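Local coordinates for RNase III (Scheffersomyces stipitis, PDB 7DEY), which probably cleaves double-stranded RNA endonucleolytically to leave 5'-phosphomonoester ends, as a Dicer of the ribonuclease III family, at residues Pro6-Gln11 and Gly123-Glu128; Arg42-Gly47 and Tyr114-Glu119; Asp61-Ala66 and Pro146-Phe151. All coordinates share one frame; numbering follows the deposited sequence.

Contact 1: Pro6-Gln11 and Gly123-Glu128; sequences PFIKDQ and GALSVE
The loop of residues Pro-6 to Asp-10 passes beside helix 113-128 near its C-terminal end, and its backbone comes nearest where Ile-8 CA lies 6.2 Å from Leu-125 CA. No hydrogen bond joins the two segments, so the contact rests on apolar side chains. Leu-125 takes the largest share of the buried surface, dividing its two methyl groups. Leu-125 CD1 meets Pro-6 CG at 3.4 Å. Leu-125 CD2 turns to the loop backbone, 3.2 Å from Pro-6 O, and also reaches Ile-8 CG1 at 3.9 Å. The Leu-125 side chain crosses those of Pro-6 and Ile-8 at about a right angle. Ile-8 has CG1 anti to its carbonyl carbon (chi1 -65°) and an extended chain beyond it, which brings CD1 within 3.6 Å of Ala-124 CB, one residue earlier on the helix. Outside these segments, Tyr-121 OH of the same helix hydrogen-bonds Pro-6 O, while Trp-139 of helix 134-143 packs on Pro-6 and Leu-125. Arg-227 of the second subunit hydrogen-bonds Ile-8 O. The geometry is that of an N-terminal segment laid over a core helix of the all-helical ribonuclease III domain, just before Asp-10 takes the N-cap position of helix 11-18.

Contact 2: Arg42-Gly47 and Tyr114-Glu119; sequences RLEFLG and YADIFE
Glu-44 faces both Asp-116 and Glu-119 where helix 42-62 crosses helix 113-128, the axes of the short segments approaching to 8.4 Å at an angle of 81°. Carboxylate oxygens make up the first kind of contact. Glu-44 OE1 lies 2.8 Å from Glu-119 OE2 and 3.3 Å from Asp-116 OD1, so two acidic groups of helix 113-128 meet this one oxygen. Asp-48 OD2 adds a further acidic oxygen close to Glu-44 OE1 and Glu-119 OE2. The bend of Glu-44 at chi2 (-77°) carries its CD off the extended course, whereas Glu-119 stays extended beyond CG. These two chains lie side by side and point the same way, yet their carboxylate planes are turned 58° apart. Glu-44 also brings CG to 3.8 Å from Asp-116 OD1. The second kind of contact involves the backbone: Gly-47 CA donates a C-H contact to Glu-119 O at 3.0 Å, and with no side chain on the glycine the backbones come close, Gly-47 CA and Glu-119 CA being 4.5 Å apart. Four carboxylates drawn from two helices, in the ERLEFLGDS signature and its partner helix, are consistent with the acidic cluster that binds divalent metal in ribonuclease III enzymes.

Contact 3: Asp61-Ala66 and Pro146-Phe151; sequences DKFPSA and PKLEAF
Leu-148 O receives the edge of the Phe-63 ring, with CZ 3.6 Å away and CE1 at 4.2 Å. The oxygen lies near the plane of the ring, so it faces the C-H rim; a weak electrostatic attraction is plausible there, but no hydrogen bond joins the two segments. Phe-63 CE2 packs against Leu-148 CD2 at 3.9 Å, which sets the ring edge against both the backbone and the side chain of one residue. Phe-63 CZ also approaches Phe-151 CB at 4.1 Å, one helical turn further on, and the two phenylalanine side chains cross at about a right angle. Phe-63 has CG anti to its carbonyl carbon (chi1 -57°), and its bond to CB already points at helix 145-156. The ring is bounded on one face within its own segment: Lys-62 CG sits 3.9 Å above the plane, offset toward the rim. Further out, Lys-62 CD touches Leu-148 CD1 at 3.6 Å, an apolar contact made by the stem of a charged residue. Lys-62 NZ lies 4.2 Å from Glu-149 OE1, beyond salt-bridge range, so any attraction between these opposite charges is probably modest, and Lys-152 brings a like charge close to the same nitrogen. An alanine in place of Phe-63 would probably leave Leu-148 CD2 and Phe-151 CB without their aromatic neighbour and open a gap between the end of helix 42-62 and helix 145-156. Phe-63 and Phe-151 both pack on Met-74 of helix 68-78, and Leu-148 also touches Ile-58 and Ile-59 of helix 42-62. The contact thus joins the C-terminal end of helix 42-62 and the turn after it to helix 145-156, with helix 68-78 alongside and Gln-86 of the second subunit against Phe-151.

All three contacts are mostly buried and lie in the helical ribonuclease III part of a fragment that also holds a double-stranded RNA-binding domain; only contact 3 includes an exposed touching residue, Glu-149. Contacts 1 and 2 share helix 113-128 and meet directly, Leu-43 CD2 packing 3.4 Å from Gly-123 O. Contacts 2 and 3 use the two ends of helix 42-62, their centres about 25 Å apart. Contact 1 is apolar and lays an N-terminal loop along a helix, contact 2 gathers carboxylates at a helix crossing, and contact 3 sets one aromatic ring against aliphatic groups, with a lysine and a glutamate beyond salt-bridge distance. The second subunit reaches contacts 1 and 3 but not contact 2.

Contact 1: Pro6-Gln11 and Gly123-Glu128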
loop_
_atom_site.group_PDB
_atom_site.type_symbol
_atom_site.label_atom_id
_atom_site.label_comp_id
_atom_site.label_asym_id
_atom_site.label_seq_id
_atom_site.Cartn_x
_atom_site.Cartn_y
_atom_site.Cartn_z
ATOM N N PRO C 6 -4.370 -8.435 -17.674
ATOM C CA PRO C 6 -5.388 -9.057 -18.514
ATOM C C PRO C 6 -5.910 -8.067 -19.537
ATOM O O PRO C 6 -6.059 -6.867 -19.268
ATOM C CB PRO C 6 -6.473 -9.473 -17.518
ATOM C CG PRO C 6 -6.205 -8.697 -16.315
ATOM C CD PRO C 6 -4.742 -8.469 -16.255
ATOM N N PHE C 7 -6.195 -8.608 -20.719
ATOM C CA PHE C 7 -6.300 -7.867 -21.964
ATOM C C PHE C 7 -7.751 -7.587 -22.312
ATOM O O PHE C 7 -8.631 -8.409 -22.053
ATOM C CB PHE C 7 -5.642 -8.671 -23.085
ATOM C CG PHE C 7 -5.554 -7.955 -24.401
ATOM C CD1 PHE C 7 -4.586 -7.025 -24.623
ATOM C CD2 PHE C 7 -6.425 -8.253 -25.415
ATOM C CE1 PHE C 7 -4.500 -6.404 -25.810
ATOM C CE2 PHE C 7 -6.334 -7.644 -26.594
ATOM C CZ PHE C 7 -5.371 -6.714 -26.802
ATOM N N ILE C 8 -7.980 -6.421 -22.914
ATOM C CA ILE C 8 -9.265 -6.043 -23.496
ATOM C C ILE C 8 -9.141 -6.176 -25.008
ATOM O O ILE C 8 -8.396 -5.421 -25.643
ATOM C CB ILE C 8 -9.654 -4.611 -23.116
ATOM C CG1 ILE C 8 -9.883 -4.485 -21.621
ATOM C CG2 ILE C 8 -10.885 -4.150 -23.896
ATOM C CD1 ILE C 8 -10.119 -3.066 -21.226
ATOM N N LYS C 9 -9.880 -7.105 -25.613
ATOM C CA LYS C 9 -9.736 -7.256 -27.059
ATOM C C LYS C 9 -10.574 -6.236 -27.825
ATOM O O LYS C 9 -10.068 -5.599 -28.751
ATOM C CB LYS C 9 -10.083 -8.680 -27.494
ATOM C CG LYS C 9 -9.346 -9.749 -26.716
ATOM C CD LYS C 9 -9.381 -11.081 -27.434
ATOM C CE LYS C 9 -8.274 -11.188 -28.464
ATOM N NZ LYS C 9 -8.428 -12.429 -29.285
ATOM N N ASP C 10 -11.847 -6.059 -27.460
ATOM C CA ASP C 10 -12.762 -5.236 -28.257
ATOM C C ASP C 10 -12.303 -3.778 -28.290
ATOM O O ASP C 10 -12.107 -3.158 -27.245
ATOM C CB ASP C 10 -14.188 -5.332 -27.703
ATOM C CG ASP C 10 -15.238 -4.685 -28.633
ATOM O OD1 ASP C 10 -14.927 -4.406 -29.822
ATOM O OD2 ASP C 10 -16.391 -4.460 -28.179
ATOM N N GLN C 11 -12.124 -3.238 -29.497
ATOM C CA GLN C 11 -11.662 -1.864 -29.641
ATOM C C GLN C 11 -12.675 -0.886 -29.085
ATOM O O GLN C 11 -12.308 0.067 -28.390
ATOM C CB GLN C 11 -11.394 -1.542 -31.104
ATOM C CG GLN C 11 -10.164 -2.216 -31.683
ATOM C CD GLN C 11 -8.903 -1.442 -31.391
ATOM O OE1 GLN C 11 -8.196 -1.718 -30.418
ATOM N NE2 GLN C 11 -8.621 -0.448 -32.222
ATOM N N GLY C 123 -14.016 -3.000 -14.743
ATOM C CA GLY C 123 -15.361 -3.099 -15.279
ATOM C C GLY C 123 -15.393 -3.618 -16.705
ATOM O O GLY C 123 -16.329 -4.329 -17.085
ATOM N N ALA C 124 -14.360 -3.298 -17.505
ATOM C CA ALA C 124 -14.302 -3.792 -18.881
ATOM C C ALA C 124 -13.892 -5.255 -18.934
ATOM O O ALA C 124 -14.552 -6.062 -19.596
ATOM C CB ALA C 124 -13.341 -2.959 -19.719
ATOM N N LEU C 125 -12.799 -5.620 -18.258
ATOM C CA LEU C 125 -12.432 -7.032 -18.212
ATOM C C LEU C 125 -13.633 -7.883 -17.829
ATOM O O LEU C 125 -13.842 -8.966 -18.386
ATOM C CB LEU C 125 -11.296 -7.269 -17.218
ATOM C CG LEU C 125 -9.952 -6.574 -17.410
ATOM C CD1 LEU C 125 -9.095 -6.856 -16.179
ATOM C CD2 LEU C 125 -9.250 -7.018 -18.695
ATOM N N SER C 126 -14.445 -7.388 -16.888
ATOM C CA SER C 126 -15.548 -8.181 -16.366
ATOM C C SER C 126 -16.615 -8.383 -17.428
ATOM O O SER C 126 -17.081 -9.504 -17.647
ATOM C CB SER C 126 -16.130 -7.528 -15.106
ATOM O OG SER C 126 -15.097 -7.093 -14.241
ATOM N N VAL C 127 -16.998 -7.317 -18.121
ATOM C CA VAL C 127 -17.996 -7.491 -19.169
ATOM C C VAL C 127 -17.416 -8.286 -20.343
ATOM O O VAL C 127 -18.085 -9.164 -20.901
ATOM C CB VAL C 127 -18.569 -6.126 -19.597
ATOM C CG1 VAL C 127 -17.476 -5.215 -20.147
ATOM C CG2 VAL C 127 -19.693 -6.325 -20.606
ATOM N N GLU C 128 -16.157 -8.040 -20.708
ATOM C CA GLU C 128 -15.596 -8.763 -21.844
ATOM C C GLU C 128 -15.573 -10.269 -21.624
ATOM O O GLU C 128 -15.304 -11.018 -22.570
ATOM C CB GLU C 128 -14.182 -8.266 -22.144
#

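Contact 2: Arg42-Gly47 and Tyr114-Glu119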
loop_
_atom_site.group_PDB
_atom_site.type_symbol
_atom_site.label_atom_id
_atom_site.label_comp_id
_atom_site.label_asym_id
_atom_site.label_seq_id
_atom_site.Cartn_x
_atom_site.Cartn_y
_atom_site.Cartn_z
ATOM N N ARG C 42 -21.109 3.268 -16.398
ATOM C CA ARG C 42 -21.489 1.934 -15.966
ATOM C C ARG C 42 -20.287 1.042 -15.740
ATOM O O ARG C 42 -20.385 0.080 -14.978
ATOM C CB ARG C 42 -22.384 1.281 -17.019
ATOM C CG ARG C 42 -23.674 2.000 -17.288
ATOM C CD ARG C 42 -24.383 1.306 -18.392
ATOM N NE ARG C 42 -25.296 0.277 -17.917
ATOM C CZ ARG C 42 -25.271 -0.978 -18.345
ATOM N NH1 ARG C 42 -24.362 -1.349 -19.247
ATOM N NH2 ARG C 42 -26.146 -1.858 -17.883
ATOM N N LEU C 43 -19.175 1.293 -16.426
ATOM C CA LEU C 43 -17.982 0.494 -16.175
ATOM C C LEU C 43 -17.299 0.912 -14.878
ATOM O O LEU C 43 -16.863 0.045 -14.113
ATOM C CB LEU C 43 -17.029 0.578 -17.370
ATOM C CG LEU C 43 -17.615 -0.064 -18.642
ATOM C CD1 LEU C 43 -16.919 0.364 -19.939
ATOM C CD2 LEU C 43 -17.620 -1.573 -18.526
ATOM N N GLU C 44 -17.219 2.221 -14.588
ATOM C CA GLU C 44 -16.753 2.649 -13.267
ATOM C C GLU C 44 -17.562 1.989 -12.158
ATOM O O GLU C 44 -17.019 1.659 -11.098
ATOM C CB GLU C 44 -16.837 4.165 -13.113
ATOM C CG GLU C 44 -16.135 4.745 -11.845
ATOM C CD GLU C 44 -16.919 4.572 -10.510
ATOM O OE1 GLU C 44 -16.279 4.587 -9.428
ATOM O OE2 GLU C 44 -18.166 4.431 -10.523
ATOM N N PHE C 45 -18.866 1.804 -12.382
ATOM C CA PHE C 45 -19.781 1.297 -11.363
ATOM C C PHE C 45 -19.605 -0.200 -11.191
ATOM O O PHE C 45 -19.523 -0.703 -10.061
ATOM C CB PHE C 45 -21.214 1.677 -11.770
ATOM C CG PHE C 45 -22.311 0.868 -11.117
ATOM C CD1 PHE C 45 -22.960 1.349 -9.978
ATOM C CD2 PHE C 45 -22.765 -0.334 -11.699
ATOM C CE1 PHE C 45 -23.996 0.641 -9.396
ATOM C CE2 PHE C 45 -23.800 -1.071 -11.119
ATOM C CZ PHE C 45 -24.413 -0.579 -9.961
ATOM N N LEU C 46 -19.515 -0.912 -12.316
ATOM C CA LEU C 46 -19.290 -2.347 -12.287
ATOM C C LEU C 46 -17.884 -2.660 -11.798
ATOM O O LEU C 46 -17.691 -3.569 -10.981
ATOM C CB LEU C 46 -19.520 -2.921 -13.676
ATOM C CG LEU C 46 -19.410 -4.431 -13.827
ATOM C CD1 LEU C 46 -20.173 -5.063 -12.696
ATOM C CD2 LEU C 46 -19.916 -4.898 -15.219
ATOM N N GLY C 47 -16.885 -1.917 -12.279
ATOM C CA GLY C 47 -15.530 -2.153 -11.816
ATOM C C GLY C 47 -15.418 -2.018 -10.315
ATOM O O GLY C 47 -14.933 -2.924 -9.632
ATOM N N TYR C 114 -7.071 8.493 -11.910
ATOM C CA TYR C 114 -6.489 7.224 -12.334
ATOM C C TYR C 114 -7.118 6.046 -11.618
ATOM O O TYR C 114 -7.250 4.962 -12.206
ATOM C CB TYR C 114 -4.984 7.209 -12.107
ATOM C CG TYR C 114 -4.239 8.036 -13.111
ATOM C CD1 TYR C 114 -3.882 7.516 -14.343
ATOM C CD2 TYR C 114 -3.902 9.355 -12.825
ATOM C CE1 TYR C 114 -3.193 8.294 -15.268
ATOM C CE2 TYR C 114 -3.226 10.138 -13.735
ATOM C CZ TYR C 114 -2.865 9.613 -14.958
ATOM O OH TYR C 114 -2.173 10.416 -15.852
ATOM N N ALA C 115 -7.538 6.238 -10.367
ATOM C CA ALA C 115 -8.242 5.158 -9.700
ATOM C C ALA C 115 -9.594 4.913 -10.344
ATOM O O ALA C 115 -10.050 3.767 -10.410
ATOM C CB ALA C 115 -8.393 5.462 -8.211
ATOM N N ASP C 116 -10.235 5.963 -10.844
ATOM C CA ASP C 116 -11.534 5.788 -11.477
ATOM C C ASP C 116 -11.408 5.158 -12.861
ATOM O O ASP C 116 -12.327 4.448 -13.285
ATOM C CB ASP C 116 -12.264 7.128 -11.554
ATOM C CG ASP C 116 -12.945 7.503 -10.241
ATOM O OD1 ASP C 116 -13.696 6.679 -9.669
ATOM O OD2 ASP C 116 -12.728 8.635 -9.776
ATOM N N ILE C 117 -10.298 5.408 -13.577
ATOM C CA ILE C 117 -10.001 4.648 -14.793
ATOM C C ILE C 117 -9.879 3.175 -14.449
ATOM O O ILE C 117 -10.585 2.318 -14.994
ATOM C CB ILE C 117 -8.714 5.164 -15.465
ATOM C CG1 ILE C 117 -8.780 6.666 -15.694
ATOM C CG2 ILE C 117 -8.455 4.455 -16.811
ATOM C CD1 ILE C 117 -9.287 7.030 -17.068
ATOM N N PHE C 118 -8.985 2.881 -13.503
ATOM C CA PHE C 118 -8.703 1.511 -13.093
ATOM C C PHE C 118 -9.971 0.764 -12.709
ATOM O O PHE C 118 -10.109 -0.434 -13.005
ATOM C CB PHE C 118 -7.720 1.523 -11.929
ATOM C CG PHE C 118 -7.218 0.182 -11.566
ATOM C CD1 PHE C 118 -7.898 -0.598 -10.653
ATOM C CD2 PHE C 118 -6.068 -0.306 -12.135
ATOM C CE1 PHE C 118 -7.435 -1.828 -10.315
ATOM C CE2 PHE C 118 -5.604 -1.538 -11.804
ATOM C CZ PHE C 118 -6.283 -2.303 -10.894
ATOM N N GLU C 119 -10.907 1.441 -12.045
ATOM C CA GLU C 119 -12.175 0.787 -11.762
ATOM C C GLU C 119 -12.935 0.517 -13.052
ATOM O O GLU C 119 -13.394 -0.607 -13.285
ATOM C CB GLU C 119 -12.991 1.619 -10.777
ATOM C CG GLU C 119 -12.434 1.515 -9.367
ATOM C CD GLU C 119 -13.254 2.265 -8.337
ATOM O OE1 GLU C 119 -13.189 1.868 -7.150
ATOM O OE2 GLU C 119 -13.952 3.246 -8.699
#

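Contact 3: Asp61-Ala66 and Pro146-Phe151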
loop_
_atom_site.group_PDB
_atom_site.type_symbol
_atom_site.label_atom_id
_atom_site.label_comp_id
_atom_site.label_asym_id
_atom_site.label_seq_id
_atom_site.Cartn_x
_atom_site.Cartn_y
_atom_site.Cartn_z
ATOM N N ASP C 61 -10.036 -15.066 2.639
ATOM C CA ASP C 61 -9.366 -16.351 2.513
ATOM C C ASP C 61 -7.961 -16.324 3.129
ATOM O O ASP C 61 -7.536 -17.302 3.754
ATOM C CB ASP C 61 -9.338 -16.720 1.025
ATOM C CG ASP C 61 -8.412 -17.861 0.715
ATOM O OD1 ASP C 61 -8.925 -18.914 0.258
ATOM O OD2 ASP C 61 -7.181 -17.703 0.904
ATOM N N LYS C 62 -7.219 -15.221 2.960
ATOM C CA LYS C 62 -5.802 -15.198 3.333
ATOM C C LYS C 62 -5.590 -14.917 4.815
ATOM O O LYS C 62 -4.572 -15.323 5.389
ATOM C CB LYS C 62 -5.045 -14.154 2.507
ATOM C CG LYS C 62 -3.547 -14.187 2.717
ATOM C CD LYS C 62 -2.765 -13.975 1.427
ATOM C CE LYS C 62 -1.470 -14.814 1.393
ATOM N NZ LYS C 62 -0.903 -15.139 2.752
ATOM N N PHE C 63 -6.524 -14.237 5.461
ATOM C CA PHE C 63 -6.376 -13.847 6.856
ATOM C C PHE C 63 -7.547 -14.393 7.657
ATOM O O PHE C 63 -8.458 -13.638 8.026
ATOM C CB PHE C 63 -6.279 -12.327 6.978
ATOM C CG PHE C 63 -5.157 -11.736 6.168
ATOM C CD1 PHE C 63 -3.845 -11.827 6.616
ATOM C CD2 PHE C 63 -5.411 -11.122 4.948
ATOM C CE1 PHE C 63 -2.804 -11.300 5.887
ATOM C CE2 PHE C 63 -4.378 -10.589 4.206
ATOM C CZ PHE C 63 -3.062 -10.675 4.685
ATOM N N PRO C 64 -7.563 -15.704 7.936
ATOM C CA PRO C 64 -8.691 -16.265 8.697
ATOM C C PRO C 64 -8.778 -15.749 10.109
ATOM O O PRO C 64 -9.848 -15.840 10.716
ATOM C CB PRO C 64 -8.447 -17.780 8.657
ATOM C CG PRO C 64 -7.033 -17.942 8.226
ATOM C CD PRO C 64 -6.683 -16.750 7.390
ATOM N N SER C 65 -7.719 -15.165 10.653
ATOM C CA SER C 65 -7.727 -14.806 12.067
ATOM C C SER C 65 -8.061 -13.345 12.315
ATOM O O SER C 65 -8.065 -12.912 13.467
ATOM C CB SER C 65 -6.387 -15.150 12.717
ATOM O OG SER C 65 -5.953 -16.454 12.332
ATOM N N ALA C 66 -8.384 -12.593 11.274
ATOM C CA ALA C 66 -8.663 -11.180 11.405
ATOM C C ALA C 66 -10.148 -10.922 11.620
ATOM O O ALA C 66 -10.997 -11.476 10.931
ATOM C CB ALA C 66 -8.184 -10.449 10.154
ATOM N N PRO C 146 2.390 -8.744 -2.931
ATOM C CA PRO C 146 3.273 -7.945 -2.062
ATOM C C PRO C 146 2.508 -7.149 -1.022
ATOM O O PRO C 146 2.951 -7.072 0.132
ATOM C CB PRO C 146 4.006 -7.028 -3.051
ATOM C CG PRO C 146 3.811 -7.640 -4.392
ATOM C CD PRO C 146 2.466 -8.267 -4.330
ATOM N N LYS C 147 1.362 -6.561 -1.390
ATOM C CA LYS C 147 0.583 -5.805 -0.412
ATOM C C LYS C 147 0.062 -6.713 0.687
ATOM O O LYS C 147 -0.042 -6.288 1.847
ATOM C CB LYS C 147 -0.591 -5.078 -1.085
ATOM C CG LYS C 147 -0.220 -4.320 -2.347
ATOM C CD LYS C 147 -0.827 -2.928 -2.390
ATOM C CE LYS C 147 -0.019 -1.912 -1.617
ATOM N NZ LYS C 147 1.179 -1.504 -2.379
ATOM N N LEU C 148 -0.273 -7.956 0.355
ATOM C CA LEU C 148 -0.821 -8.813 1.396
ATOM C C LEU C 148 0.279 -9.367 2.273
ATOM O O LEU C 148 0.100 -9.483 3.489
ATOM C CB LEU C 148 -1.640 -9.951 0.800
ATOM C CG LEU C 148 -2.979 -9.570 0.158
ATOM C CD1 LEU C 148 -3.785 -10.843 -0.071
ATOM C CD2 LEU C 148 -3.744 -8.553 0.993
ATOM N N GLU C 149 1.429 -9.699 1.694
ATOM C CA GLU C 149 2.526 -10.122 2.547
ATOM C C GLU C 149 2.962 -8.988 3.455
ATOM O O GLU C 149 3.351 -9.237 4.600
ATOM C CB GLU C 149 3.690 -10.662 1.718
ATOM C CG GLU C 149 4.606 -11.634 2.489
ATOM C CD GLU C 149 3.851 -12.579 3.451
ATOM O OE1 GLU C 149 2.753 -13.090 3.087
ATOM O OE2 GLU C 149 4.371 -12.813 4.579
ATOM N N ALA C 150 2.862 -7.734 2.995
ATOM C CA ALA C 150 3.084 -6.625 3.921
ATOM C C ALA C 150 2.106 -6.694 5.089
ATOM O O ALA C 150 2.497 -6.517 6.243
ATOM C CB ALA C 150 2.989 -5.281 3.206
ATOM N N PHE C 151 0.848 -7.017 4.824
ATOM C CA PHE C 151 -0.102 -7.013 5.926
ATOM C C PHE C 151 0.064 -8.249 6.806
ATOM O O PHE C 151 -0.136 -8.174 8.025
ATOM C CB PHE C 151 -1.531 -6.916 5.398
ATOM C CG PHE C 151 -1.870 -5.581 4.783
ATOM C CD1 PHE C 151 -0.873 -4.711 4.334
ATOM C CD2 PHE C 151 -3.194 -5.198 4.632
ATOM C CE1 PHE C 151 -1.186 -3.489 3.756
ATOM C CE2 PHE C 151 -3.517 -3.975 4.059
ATOM C CZ PHE C 151 -2.510 -3.122 3.620
#